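Local coordinates for Thiol:disulfide interchange protein DsbC (Haemophilus influenzae, PDB 1T3B) that probably shuffles and transfers disulfide bonds in periplasmic proteins, acting as a homodimeric thiol:disulfide isomerase of the thioredoxin family, at residues 94-105 against 149-157; 71-80 against 115-123. All coordinates share one frame; numbering follows the deposited sequence.

Contact 1 (94-105 against 149-157); sequences MDITCHYCHLLH and LNEAEKGNL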
ATOM      1  N   MET A  94      18.177  13.452  15.773  1.00 66.17           N
ATOM      2  CA  MET A  94      18.010  14.272  16.940  1.00 69.70           C
ATOM      3  C   MET A  94      17.543  15.690  16.667  1.00 68.81           C
ATOM      4  O   MET A  94      17.693  16.201  15.564  1.00 68.65           O
ATOM      5  CB  MET A  94      19.346  14.245  17.672  1.00 73.97           C
ATOM      6  CG  MET A  94      19.476  15.180  18.812  1.00 79.46           C
ATOM      7  SD  MET A  94      21.044  16.029  18.643  1.00 87.32           S
ATOM      8  CE  MET A  94      20.600  17.325  17.548  1.00 82.73           C
ATOM      9  N   ASP A  95      16.947  16.304  17.684  1.00 69.15           N
ATOM     10  CA  ASP A  95      16.455  17.672  17.600  1.00 69.68           C
ATOM     11  C   ASP A  95      17.035  18.405  18.807  1.00 68.78           C
ATOM     12  O   ASP A  95      17.170  17.829  19.879  1.00 69.35           O
ATOM     13  CB  ASP A  95      14.927  17.692  17.638  1.00 71.59           C
ATOM     14  CG  ASP A  95      14.356  19.051  17.289  1.00 75.28           C
ATOM     15  OD1 ASP A  95      14.769  20.047  17.931  1.00 77.15           O
ATOM     16  OD2 ASP A  95      13.500  19.125  16.379  1.00 74.51           O
ATOM     17  N   ILE A  96      17.370  19.676  18.640  1.00 68.18           N
ATOM     18  CA  ILE A  96      17.995  20.430  19.716  1.00 68.43           C
ATOM     19  C   ILE A  96      17.060  20.931  20.791  1.00 70.21           C
ATOM     20  O   ILE A  96      17.497  21.359  21.861  1.00 72.58           O
ATOM     21  CB  ILE A  96      18.796  21.618  19.152  1.00 67.63           C
ATOM     22  CG1 ILE A  96      17.909  22.463  18.244  1.00 67.49           C
ATOM     23  CG2 ILE A  96      19.982  21.108  18.377  1.00 63.73           C
ATOM     24  CD1 ILE A  96      18.595  23.648  17.676  1.00 66.13           C
ATOM     25  N   THR A  97      15.771  20.868  20.517  1.00 70.06           N
ATOM     26  CA  THR A  97      14.790  21.331  21.477  1.00 71.84           C
ATOM     27  C   THR A  97      14.052  20.139  22.077  1.00 72.49           C
ATOM     28  O   THR A  97      12.884  20.252  22.438  1.00 71.97           O
ATOM     29  CB  THR A  97      13.765  22.238  20.786  1.00 75.07           C
ATOM     30  OG1 THR A  97      13.141  21.514  19.709  1.00 75.12           O
ATOM     31  CG2 THR A  97      14.442  23.496  20.248  1.00 73.29           C
ATOM     32  N   CYS A  98      14.729  19.000  22.185  1.00 71.53           N
ATOM     33  CA  CYS A  98      14.098  17.796  22.704  1.00 71.50           C
ATOM     34  C   CYS A  98      14.795  17.251  23.955  1.00 71.60           C
ATOM     35  O   CYS A  98      15.949  16.828  23.909  1.00 71.28           O
ATOM     36  CB  CYS A  98      14.027  16.756  21.571  1.00 70.78           C
ATOM     37  SG  CYS A  98      14.358  15.011  21.965  1.00 77.53           S
ATOM     38  N   HIS A  99      14.075  17.274  25.076  1.00 70.08           N
ATOM     39  CA  HIS A  99      14.589  16.813  26.368  1.00 69.85           C
ATOM     40  C   HIS A  99      15.330  15.485  26.376  1.00 69.17           C
ATOM     41  O   HIS A  99      16.388  15.364  27.001  1.00 69.39           O
ATOM     42  CB  HIS A  99      13.455  16.741  27.393  1.00 70.72           C
ATOM     43  CG  HIS A  99      13.871  16.186  28.725  1.00 73.80           C
ATOM     44  ND1 HIS A  99      13.365  15.007  29.229  1.00 73.40           N
ATOM     45  CD2 HIS A  99      14.742  16.648  29.656  1.00 74.97           C
ATOM     46  CE1 HIS A  99      13.904  14.766  30.412  1.00 73.14           C
ATOM     47  NE2 HIS A  99      14.742  15.745  30.694  1.00 75.73           N
ATOM     48  N   TYR A 100      14.776  14.489  25.697  1.00 67.59           N
ATOM     49  CA  TYR A 100      15.389  13.170  25.656  1.00 67.08           C
ATOM     50  C   TYR A 100      16.572  13.097  24.708  1.00 68.02           C
ATOM     51  O   TYR A 100      17.482  12.296  24.905  1.00 68.12           O
ATOM     52  CB  TYR A 100      14.334  12.109  25.306  1.00 68.06           C
ATOM     53  CG  TYR A 100      13.488  11.692  26.498  1.00 68.66           C
ATOM     54  CD1 TYR A 100      14.035  10.928  27.527  1.00 69.44           C
ATOM     55  CD2 TYR A 100      12.155  12.091  26.617  1.00 68.49           C
ATOM     56  CE1 TYR A 100      13.279  10.572  28.642  1.00 69.38           C
ATOM     57  CE2 TYR A 100      11.395  11.743  27.731  1.00 68.26           C
ATOM     58  CZ  TYR A 100      11.965  10.985  28.737  1.00 68.70           C
ATOM     59  OH  TYR A 100      11.226  10.646  29.838  1.00 67.83           O
ATOM     60  N   CYS A 101      16.560  13.917  23.668  1.00 67.56           N
ATOM     61  CA  CYS A 101      17.689  13.938  22.755  1.00 69.53           C
ATOM     62  C   CYS A 101      18.782  14.530  23.629  1.00 68.54           C
ATOM     63  O   CYS A 101      19.930  14.092  23.615  1.00 69.53           O
ATOM     64  CB  CYS A 101      17.424  14.867  21.575  1.00 69.78           C
ATOM     65  SG  CYS A 101      15.888  14.500  20.687  1.00 80.71           S
ATOM     66  N   HIS A 102      18.407  15.539  24.404  1.00 68.06           N
ATOM     67  CA  HIS A 102      19.359  16.172  25.277  1.00 68.99           C
ATOM     68  C   HIS A 102      19.963  15.150  26.224  1.00 70.48           C
ATOM     69  O   HIS A 102      21.181  14.985  26.279  1.00 70.30           O
ATOM     70  CB  HIS A 102      18.694  17.283  26.078  1.00 69.42           C
ATOM     71  CG  HIS A 102      19.576  17.851  27.140  1.00 72.07           C
ATOM     72  ND1 HIS A 102      20.655  18.660  26.856  1.00 73.09           N
ATOM     73  CD2 HIS A 102      19.580  17.678  28.483  1.00 73.44           C
ATOM     74  CE1 HIS A 102      21.285  18.963  27.978  1.00 73.66           C
ATOM     75  NE2 HIS A 102      20.653  18.379  28.981  1.00 74.00           N
ATOM     76  N   LEU A 103      19.094  14.467  26.964  1.00 71.21           N
ATOM     77  CA  LEU A 103      19.498  13.452  27.932  1.00 70.07           C
ATOM     78  C   LEU A 103      20.414  12.421  27.291  1.00 69.74           C
ATOM     79  O   LEU A 103      21.464  12.097  27.831  1.00 70.49           O
ATOM     80  CB  LEU A 103      18.260  12.759  28.506  1.00 69.85           C
ATOM     81  CG  LEU A 103      18.494  11.785  29.666  1.00 71.62           C
ATOM     82  CD1 LEU A 103      19.053  12.559  30.844  1.00 71.64           C
ATOM     83  CD2 LEU A 103      17.189  11.090  30.050  1.00 66.35           C
ATOM     84  N   LEU A 104      20.012  11.906  26.138  1.00 68.24           N
ATOM     85  CA  LEU A 104      20.822  10.935  25.424  1.00 67.10           C
ATOM     86  C   LEU A 104      22.222  11.506  25.207  1.00 67.71           C
ATOM     87  O   LEU A 104      23.224  10.819  25.352  1.00 66.51           O
ATOM     88  CB  LEU A 104      20.139  10.590  24.092  1.00 66.12           C
ATOM     89  CG  LEU A 104      20.832  10.223  22.771  1.00 67.57           C
ATOM     90  CD1 LEU A 104      22.116   9.450  22.962  1.00 67.21           C
ATOM     91  CD2 LEU A 104      19.848   9.396  21.967  1.00 65.28           C
ATOM     92  N   HIS A 105      22.282  12.788  24.888  1.00 69.35           N
ATOM     93  CA  HIS A 105      23.547  13.454  24.640  1.00 70.76           C
ATOM     94  C   HIS A 105      24.421  13.528  25.890  1.00 71.21           C
ATOM     95  O   HIS A 105      25.639  13.348  25.822  1.00 71.21           O
ATOM     96  CB  HIS A 105      23.285  14.856  24.099  1.00 70.14           C
ATOM     97  CG  HIS A 105      24.472  15.471  23.430  1.00 72.15           C
ATOM     98  ND1 HIS A 105      25.568  15.932  24.128  1.00 72.44           N
ATOM     99  CD2 HIS A 105      24.749  15.672  22.121  1.00 71.70           C
ATOM    100  CE1 HIS A 105      26.466  16.389  23.278  1.00 71.16           C
ATOM    101  NE2 HIS A 105      25.994  16.243  22.053  1.00 70.91           N
ATOM    102  N   LEU A 149      27.560  21.627  18.204  1.00 61.17           N
ATOM    103  CA  LEU A 149      26.496  20.842  18.809  1.00 63.20           C
ATOM    104  C   LEU A 149      26.663  20.743  20.312  1.00 63.06           C
ATOM    105  O   LEU A 149      25.696  20.913  21.051  1.00 61.94           O
ATOM    106  CB  LEU A 149      26.444  19.424  18.214  1.00 65.11           C
ATOM    107  CG  LEU A 149      25.374  18.490  18.816  1.00 67.13           C
ATOM    108  CD1 LEU A 149      24.009  19.079  18.487  1.00 66.18           C
ATOM    109  CD2 LEU A 149      25.500  17.056  18.282  1.00 62.64           C
ATOM    110  N   ASN A 150      27.878  20.456  20.766  1.00 62.74           N
ATOM    111  CA  ASN A 150      28.101  20.355  22.198  1.00 63.38           C
ATOM    112  C   ASN A 150      27.618  21.629  22.871  1.00 63.88           C
ATOM    113  O   ASN A 150      26.973  21.576  23.923  1.00 63.63           O
ATOM    114  CB  ASN A 150      29.576  20.103  22.519  1.00 62.81           C
ATOM    115  CG  ASN A 150      29.999  18.668  22.247  1.00 64.91           C
ATOM    116  OD1 ASN A 150      29.181  17.749  22.244  1.00 67.71           O
ATOM    117  ND2 ASN A 150      31.286  18.468  22.036  1.00 66.27           N
ATOM    118  N   GLU A 151      27.898  22.767  22.240  1.00 62.78           N
ATOM    119  CA  GLU A 151      27.488  24.065  22.767  1.00 62.67           C
ATOM    120  C   GLU A 151      25.991  24.330  22.670  1.00 62.37           C
ATOM    121  O   GLU A 151      25.402  24.921  23.565  1.00 62.07           O
ATOM    122  CB  GLU A 151      28.270  25.173  22.075  1.00 63.56           C
ATOM    123  CG  GLU A 151      29.709  25.251  22.565  1.00 67.65           C
ATOM    124  CD  GLU A 151      29.808  25.722  24.012  1.00 69.20           C
ATOM    125  OE1 GLU A 151      29.505  26.904  24.275  1.00 67.69           O
ATOM    126  OE2 GLU A 151      30.186  24.908  24.886  1.00 68.24           O
ATOM    127  N   ALA A 152      25.373  23.902  21.581  1.00 60.77           N
ATOM    128  CA  ALA A 152      23.938  24.073  21.432  1.00 61.46           C
ATOM    129  C   ALA A 152      23.240  23.315  22.561  1.00 62.21           C
ATOM    130  O   ALA A 152      22.233  23.766  23.117  1.00 64.29           O
ATOM    131  CB  ALA A 152      23.485  23.528  20.095  1.00 59.46           C
ATOM    132  N   GLU A 153      23.783  22.156  22.913  1.00 62.21           N
ATOM    133  CA  GLU A 153      23.185  21.351  23.969  1.00 61.65           C
ATOM    134  C   GLU A 153      23.377  21.958  25.343  1.00 61.26           C
ATOM    135  O   GLU A 153      22.644  21.653  26.279  1.00 61.39           O
ATOM    136  CB  GLU A 153      23.762  19.945  23.941  1.00 61.79           C
ATOM    137  CG  GLU A 153      23.326  19.154  22.746  1.00 65.97           C
ATOM    138  CD  GLU A 153      21.817  18.922  22.719  1.00 69.23           C
ATOM    139  OE1 GLU A 153      21.261  18.446  23.727  1.00 70.40           O
ATOM    140  OE2 GLU A 153      21.178  19.208  21.685  1.00 72.60           O
ATOM    141  N   LYS A 154      24.373  22.816  25.472  1.00 59.99           N
ATOM    142  CA  LYS A 154      24.617  23.455  26.748  1.00 60.64           C
ATOM    143  C   LYS A 154      23.804  24.752  26.842  1.00 61.99           C
ATOM    144  O   LYS A 154      23.841  25.457  27.843  1.00 62.43           O
ATOM    145  CB  LYS A 154      26.115  23.724  26.918  1.00 61.42           C
ATOM    146  CG  LYS A 154      26.950  22.469  27.161  1.00 61.57           C
ATOM    147  CD  LYS A 154      28.425  22.788  27.277  1.00 63.22           C
ATOM    148  CE  LYS A 154      29.282  21.525  27.267  1.00 65.74           C
ATOM    149  NZ  LYS A 154      30.729  21.824  27.008  1.00 65.93           N
ATOM    150  N   GLY A 155      23.056  25.056  25.786  1.00 63.48           N
ATOM    151  CA  GLY A 155      22.243  26.255  25.781  1.00 64.35           C
ATOM    152  C   GLY A 155      22.757  27.386  24.903  1.00 67.56           C
ATOM    153  O   GLY A 155      22.042  28.365  24.679  1.00 70.78           O
ATOM    154  N   ASN A 156      23.981  27.261  24.396  1.00 65.62           N
ATOM    155  CA  ASN A 156      24.558  28.299  23.547  1.00 64.39           C
ATOM    156  C   ASN A 156      24.215  28.100  22.079  1.00 65.20           C
ATOM    157  O   ASN A 156      24.974  27.478  21.350  1.00 65.37           O
ATOM    158  CB  ASN A 156      26.079  28.314  23.679  1.00 61.60           C
ATOM    159  CG  ASN A 156      26.546  28.439  25.114  1.00 61.99           C
ATOM    160  OD1 ASN A 156      25.964  29.177  25.902  1.00 62.76           O
ATOM    161  ND2 ASN A 156      27.623  27.734  25.454  1.00 60.01           N
ATOM    162  N   LEU A 157      23.083  28.621  21.632  1.00 65.71           N
ATOM    163  CA  LEU A 157      22.726  28.459  20.232  1.00 66.54           C
ATOM    164  C   LEU A 157      23.490  29.460  19.387  1.00 68.36           C
ATOM    165  O   LEU A 157      23.908  30.495  19.884  1.00 69.66           O
ATOM    166  CB  LEU A 157      21.228  28.652  20.041  1.00 65.40           C
ATOM    167  CG  LEU A 157      20.438  27.482  20.621  1.00 66.57           C
ATOM    168  CD1 LEU A 157      18.957  27.790  20.575  1.00 68.53           C
ATOM    169  CD2 LEU A 157      20.734  26.225  19.821  1.00 63.92           C
TER
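The H105 ring takes the side chain of E153 over one face: E153 CG sits above its centre, 3.9 Å from the centroid and 11° off the ring normal, a CH-pi contact. At the rim of the same ring, N150 OD1 lies in the ring plane, 3.2 Å from H105 CE1, with the asparagine amide turned nearly at right angles to the ring. L149 CD2 comes to the edge as well, 3.9 Å from H105 NE2. The polar ends of H105 and N150 meet in a third residue, since H105 NE2 and N150 OD1 both hydrogen-bond to Y81 OH.

One turn earlier on the helix, H102 offers an edge instead of a face. Its ring reaches across to the other helix, and H102 ND1 donates to E153 OE1 at 3.2 Å, on the anti side but out of the carboxylate plane, the bond bent to 148°. E153 CG stands beside the backbone N (chi1 -70°), which sets it over H105; the bend at chi2 then swings the carboxylate to H102. E153 OE2 faces I96, 3.9 Å from I96 CA.

Apolar pairs extend the contact toward M94 and I96: M94 CE lies 3.9 Å from L149 CD1, and I96 CD1 rests 4.0 Å from L157 CD2. M94 and I96 lead into the redox-active C98–C101 disulfide at the start of the thioredoxin-type helix. Beside that disulfide, the bond from H102 to the buried E153 carboxylate is the polar link between the two helices, and the same glutamate gives its CH2 to H105.

Contact 2 (71-80 against 115-123); sequences LNSYKDEMIV and GITVRYLAF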
ATOM      1  N   LEU A  71      21.326   6.347   3.944  1.00 74.37           N
ATOM      2  CA  LEU A  71      21.739   6.966   5.198  1.00 73.48           C
ATOM      3  C   LEU A  71      23.262   6.978   5.303  1.00 74.18           C
ATOM      4  O   LEU A  71      23.887   8.037   5.290  1.00 73.57           O
ATOM      5  CB  LEU A  71      21.125   6.204   6.374  1.00 72.66           C
ATOM      6  CG  LEU A  71      21.555   6.586   7.783  1.00 72.21           C
ATOM      7  CD1 LEU A  71      20.412   6.377   8.758  1.00 74.44           C
ATOM      8  CD2 LEU A  71      22.725   5.749   8.175  1.00 72.40           C
ATOM      9  N   ASN A  72      23.862   5.799   5.397  1.00 72.59           N
ATOM     10  CA  ASN A  72      25.304   5.703   5.485  1.00 70.70           C
ATOM     11  C   ASN A  72      25.972   6.656   4.515  1.00 70.23           C
ATOM     12  O   ASN A  72      26.958   7.298   4.844  1.00 69.81           O
ATOM     13  CB  ASN A  72      25.753   4.283   5.186  1.00 70.75           C
ATOM     14  CG  ASN A  72      25.650   3.399   6.385  1.00 71.38           C
ATOM     15  OD1 ASN A  72      25.486   3.890   7.492  1.00 74.92           O
ATOM     16  ND2 ASN A  72      25.764   2.091   6.188  1.00 71.67           N
ATOM     17  N   SER A  73      25.423   6.768   3.318  1.00 70.26           N
ATOM     18  CA  SER A  73      26.015   7.651   2.324  1.00 71.62           C
ATOM     19  C   SER A  73      26.136   9.101   2.798  1.00 72.24           C
ATOM     20  O   SER A  73      26.640   9.943   2.071  1.00 73.02           O
ATOM     21  CB  SER A  73      25.193   7.613   1.034  1.00 72.58           C
ATOM     22  OG  SER A  73      24.140   8.558   1.076  1.00 72.95           O
ATOM     23  N   TYR A  74      25.673   9.386   4.012  1.00 73.85           N
ATOM     24  CA  TYR A  74      25.709  10.744   4.564  1.00 74.77           C
ATOM     25  C   TYR A  74      26.762  10.890   5.645  1.00 74.31           C
ATOM     26  O   TYR A  74      26.945  11.961   6.214  1.00 74.25           O
ATOM     27  CB  TYR A  74      24.334  11.123   5.135  1.00 73.85           C
ATOM     28  CG  TYR A  74      23.258  11.277   4.085  1.00 73.26           C
ATOM     29  CD1 TYR A  74      23.569  11.753   2.813  1.00 74.30           C
ATOM     30  CD2 TYR A  74      21.930  10.991   4.371  1.00 73.02           C
ATOM     31  CE1 TYR A  74      22.582  11.946   1.850  1.00 75.13           C
ATOM     32  CE2 TYR A  74      20.929  11.182   3.412  1.00 74.65           C
ATOM     33  CZ  TYR A  74      21.263  11.661   2.151  1.00 74.84           C
ATOM     34  OH  TYR A  74      20.279  11.865   1.202  1.00 76.04           O
ATOM     35  N   LYS A  75      27.432   9.781   5.920  1.00 75.90           N
ATOM     36  CA  LYS A  75      28.491   9.698   6.908  1.00 78.53           C
ATOM     37  C   LYS A  75      29.237  11.014   7.193  1.00 78.06           C
ATOM     38  O   LYS A  75      29.384  11.401   8.347  1.00 79.20           O
ATOM     39  CB  LYS A  75      29.465   8.600   6.454  1.00 82.57           C
ATOM     40  CG  LYS A  75      30.791   8.520   7.186  1.00 87.30           C
ATOM     41  CD  LYS A  75      31.690   7.452   6.550  1.00 89.20           C
ATOM     42  CE  LYS A  75      33.113   7.532   7.093  1.00 90.70           C
ATOM     43  NZ  LYS A  75      33.998   6.509   6.480  1.00 93.41           N
ATOM     44  N   ASP A  76      29.690  11.706   6.151  1.00 77.13           N
ATOM     45  CA  ASP A  76      30.437  12.959   6.326  1.00 75.79           C
ATOM     46  C   ASP A  76      29.604  14.186   6.677  1.00 74.75           C
ATOM     47  O   ASP A  76      30.079  15.316   6.562  1.00 75.00           O
ATOM     48  CB  ASP A  76      31.259  13.272   5.069  1.00 76.14           C
ATOM     49  CG  ASP A  76      32.244  12.170   4.725  1.00 78.48           C
ATOM     50  OD1 ASP A  76      32.843  11.592   5.659  1.00 80.73           O
ATOM     51  OD2 ASP A  76      32.428  11.890   3.524  1.00 77.12           O
ATOM     52  N   GLU A  77      28.364  13.963   7.094  1.00 72.71           N
ATOM     53  CA  GLU A  77      27.455  15.045   7.461  1.00 69.63           C
ATOM     54  C   GLU A  77      26.987  14.794   8.879  1.00 67.78           C
ATOM     55  O   GLU A  77      26.440  15.673   9.551  1.00 66.77           O
ATOM     56  CB  GLU A  77      26.270  15.077   6.499  1.00 69.64           C
ATOM     57  CG  GLU A  77      26.625  15.675   5.155  1.00 72.50           C
ATOM     58  CD  GLU A  77      25.531  15.531   4.125  1.00 74.21           C
ATOM     59  OE1 GLU A  77      24.361  15.788   4.455  1.00 75.66           O
ATOM     60  OE2 GLU A  77      25.844  15.171   2.974  1.00 75.58           O
ATOM     61  N   MET A  78      27.234  13.569   9.319  1.00 65.35           N
ATOM     62  CA  MET A  78      26.877  13.131  10.650  1.00 63.43           C
ATOM     63  C   MET A  78      27.850  13.713  11.650  1.00 63.68           C
ATOM     64  O   MET A  78      29.021  13.885  11.345  1.00 63.18           O
ATOM     65  CB  MET A  78      26.912  11.605  10.712  1.00 63.74           C
ATOM     66  CG  MET A  78      25.814  10.962   9.897  1.00 65.10           C
ATOM     67  SD  MET A  78      26.048   9.202   9.664  1.00 73.40           S
ATOM     68  CE  MET A  78      25.236   9.000   8.127  1.00 68.80           C
ATOM     69  N   ILE A  79      27.351  14.032  12.840  1.00 63.32           N
ATOM     70  CA  ILE A  79      28.186  14.571  13.894  1.00 60.89           C
ATOM     71  C   ILE A  79      28.535  13.392  14.796  1.00 62.60           C
ATOM     72  O   ILE A  79      27.791  13.053  15.698  1.00 63.56           O
ATOM     73  CB  ILE A  79      27.440  15.664  14.660  1.00 58.82           C
ATOM     74  CG1 ILE A  79      26.996  16.750  13.672  1.00 57.87           C
ATOM     75  CG2 ILE A  79      28.346  16.237  15.740  1.00 61.10           C
ATOM     76  CD1 ILE A  79      26.536  18.050  14.298  1.00 57.35           C
ATOM     77  N   VAL A  80      29.683  12.774  14.530  1.00 62.64           N
ATOM     78  CA  VAL A  80      30.133  11.584  15.247  1.00 62.36           C
ATOM     79  C   VAL A  80      30.815  11.752  16.599  1.00 64.50           C
ATOM     80  O   VAL A  80      31.555  12.697  16.826  1.00 67.25           O
ATOM     81  CB  VAL A  80      31.080  10.754  14.353  1.00 59.97           C
ATOM     82  CG1 VAL A  80      31.218   9.347  14.889  1.00 54.33           C
ATOM     83  CG2 VAL A  80      30.574  10.750  12.938  1.00 57.25           C
ATOM     84  N   GLY A 115      30.926   0.751  24.075  1.00 80.26           N
ATOM     85  CA  GLY A 115      31.364   0.384  22.742  1.00 80.12           C
ATOM     86  C   GLY A 115      30.384   0.773  21.655  1.00 79.16           C
ATOM     87  O   GLY A 115      30.303   0.105  20.622  1.00 80.53           O
ATOM     88  N   ILE A 116      29.634   1.849  21.877  1.00 78.06           N
ATOM     89  CA  ILE A 116      28.663   2.297  20.885  1.00 76.92           C
ATOM     90  C   ILE A 116      28.983   3.694  20.370  1.00 75.80           C
ATOM     91  O   ILE A 116      28.982   4.657  21.119  1.00 75.29           O
ATOM     92  CB  ILE A 116      27.222   2.310  21.458  1.00 76.73           C
ATOM     93  CG1 ILE A 116      26.891   0.965  22.105  1.00 76.50           C
ATOM     94  CG2 ILE A 116      26.222   2.586  20.342  1.00 77.14           C
ATOM     95  CD1 ILE A 116      25.482   0.868  22.652  1.00 76.28           C
ATOM     96  N   THR A 117      29.259   3.779  19.079  1.00 75.21           N
ATOM     97  CA  THR A 117      29.565   5.036  18.408  1.00 75.05           C
ATOM     98  C   THR A 117      28.260   5.731  18.027  1.00 74.95           C
ATOM     99  O   THR A 117      27.475   5.189  17.242  1.00 77.35           O
ATOM    100  CB  THR A 117      30.359   4.785  17.117  1.00 75.54           C
ATOM    101  OG1 THR A 117      31.714   4.465  17.446  1.00 77.35           O
ATOM    102  CG2 THR A 117      30.319   5.999  16.213  1.00 75.10           C
ATOM    103  N   VAL A 118      28.027   6.924  18.565  1.00 73.42           N
ATOM    104  CA  VAL A 118      26.804   7.658  18.259  1.00 70.59           C
ATOM    105  C   VAL A 118      27.027   8.628  17.099  1.00 71.04           C
ATOM    106  O   VAL A 118      27.929   9.447  17.132  1.00 70.74           O
ATOM    107  CB  VAL A 118      26.300   8.422  19.500  1.00 69.20           C
ATOM    108  CG1 VAL A 118      25.031   9.177  19.170  1.00 68.47           C
ATOM    109  CG2 VAL A 118      26.044   7.446  20.638  1.00 69.42           C
ATOM    110  N   ARG A 119      26.202   8.523  16.065  1.00 70.83           N
ATOM    111  CA  ARG A 119      26.319   9.383  14.892  1.00 70.68           C
ATOM    112  C   ARG A 119      25.021  10.161  14.697  1.00 70.10           C
ATOM    113  O   ARG A 119      23.979   9.574  14.442  1.00 72.59           O
ATOM    114  CB  ARG A 119      26.607   8.532  13.653  1.00 72.43           C
ATOM    115  CG  ARG A 119      27.514   7.337  13.927  1.00 74.05           C
ATOM    116  CD  ARG A 119      28.038   6.712  12.642  1.00 74.83           C
ATOM    117  NE  ARG A 119      26.957   6.373  11.725  1.00 75.97           N
ATOM    118  CZ  ARG A 119      27.125   5.794  10.542  1.00 75.04           C
ATOM    119  NH1 ARG A 119      28.343   5.481  10.120  1.00 74.73           N
ATOM    120  NH2 ARG A 119      26.072   5.528   9.783  1.00 74.51           N
ATOM    121  N   TYR A 120      25.081  11.479  14.813  1.00 69.27           N
ATOM    122  CA  TYR A 120      23.883  12.286  14.676  1.00 68.59           C
ATOM    123  C   TYR A 120      23.560  12.800  13.291  1.00 68.41           C
ATOM    124  O   TYR A 120      24.424  13.255  12.545  1.00 68.65           O
ATOM    125  CB  TYR A 120      23.914  13.514  15.594  1.00 68.36           C
ATOM    126  CG  TYR A 120      23.915  13.260  17.079  1.00 65.78           C
ATOM    127  CD1 TYR A 120      22.867  12.592  17.714  1.00 66.77           C
ATOM    128  CD2 TYR A 120      24.955  13.732  17.861  1.00 65.62           C
ATOM    129  CE1 TYR A 120      22.868  12.409  19.100  1.00 65.30           C
ATOM    130  CE2 TYR A 120      24.961  13.552  19.232  1.00 66.40           C
ATOM    131  CZ  TYR A 120      23.927  12.896  19.843  1.00 65.45           C
ATOM    132  OH  TYR A 120      23.998  12.728  21.199  1.00 68.00           O
ATOM    133  N   LEU A 121      22.270  12.736  12.996  1.00 67.94           N
ATOM    134  CA  LEU A 121      21.674  13.229  11.776  1.00 66.57           C
ATOM    135  C   LEU A 121      20.663  14.204  12.357  1.00 65.24           C
ATOM    136  O   LEU A 121      20.225  14.035  13.487  1.00 64.67           O
ATOM    137  CB  LEU A 121      20.960  12.106  11.033  1.00 66.92           C
ATOM    138  CG  LEU A 121      21.877  11.261  10.165  1.00 68.54           C
ATOM    139  CD1 LEU A 121      21.121  10.144   9.531  1.00 67.54           C
ATOM    140  CD2 LEU A 121      22.474  12.149   9.097  1.00 69.64           C
ATOM    141  N   ALA A 122      20.291  15.223  11.603  1.00 63.60           N
ATOM    142  CA  ALA A 122      19.345  16.187  12.125  1.00 63.21           C
ATOM    143  C   ALA A 122      17.912  15.818  11.803  1.00 64.19           C
ATOM    144  O   ALA A 122      17.612  15.217  10.771  1.00 64.29           O
ATOM    145  CB  ALA A 122      19.649  17.577  11.582  1.00 60.70           C
ATOM    146  N   PHE A 123      17.018  16.192  12.703  1.00 64.56           N
ATOM    147  CA  PHE A 123      15.624  15.939  12.478  1.00 65.82           C
ATOM    148  C   PHE A 123      14.796  17.053  13.078  1.00 67.75           C
ATOM    149  O   PHE A 123      14.220  16.890  14.151  1.00 68.17           O
ATOM    150  CB  PHE A 123      15.198  14.604  13.081  1.00 65.23           C
ATOM    151  CG  PHE A 123      13.849  14.147  12.610  1.00 67.73           C
ATOM    152  CD1 PHE A 123      13.703  13.513  11.377  1.00 67.11           C
ATOM    153  CD2 PHE A 123      12.709  14.419  13.359  1.00 68.60           C
ATOM    154  CE1 PHE A 123      12.452  13.162  10.901  1.00 65.93           C
ATOM    155  CE2 PHE A 123      11.448  14.071  12.888  1.00 68.56           C
ATOM    156  CZ  PHE A 123      11.323  13.445  11.657  1.00 67.25           C
TER
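I79 and Y120 form a hydrogen-bonded antiparallel pair where the edge strand 79-81 joins strand 116-122 in the mixed sheet of the thioredoxin-like domain. I79 N donates to Y120 O at 3.0 Å, and the return bond, Y120 N to I79 O, is longer at 3.3 Å. Y120 O receives a further contact from M78 CA, a CA-H...O approach at the point where the chain enters the strand. V80 and R119 follow as a non-hydrogen-bonded pair, and V80 CG1 packs 3.7 Å from T117 CG2, while T117 OG1 is hydrogen-bonded to E86 OE1. E77 OE2, just before the strand, forms a salt bridge with K169 NZ.

R119 ties this strand back to the end of helix 63-72. The arginine side chain bends at chi3 (-54°), bringing the guanidinium to N72, whose OD1 accepts from R119 NH2 at 2.9 Å within the guanidinium plane; the amide stands almost perpendicular to that plane. R119 NH2 has a second partner in T91 OG1, on the neighbouring strand 88-94. L71 CD2 also lies at the guanidinium edge.

Apolar packing closes the corner between helix and sheet. L71 CD1 meets L121 CD1 at 3.9 Å, and M78 CG lies 3.6 Å from L121 CD2. Y74 and L121 also touch helix 166-177, and L121 packs on T91 and F93. M78 extends beyond CG and sets its sulfur over one face of the R119 guanidinium, with M78 SD 3.6 Å from R119 NE.

Overall arrangement
From the N-terminal domain the chain runs through helix 63-72 into 71-80, passes along strand 88-94 and the active-site segment 94-105, and enters strand 116-122, parallel to 88-94 and antiparallel to 79-81, where contact 2 closes its loop. It then continues through helix 131-141 to helix 145-153, and contact 1 closes there, against a segment already inside the first loop. The two loops therefore cross. The centres of the two contacts are about 15 Å apart, and they join directly: M94 pairs with L121 and F123 through probable backbone hydrogen bonds. Contact 2 fastens the end of the linking helix and an edge strand to the sheet; contact 1 fastens the redox-active helix to helix 145-153.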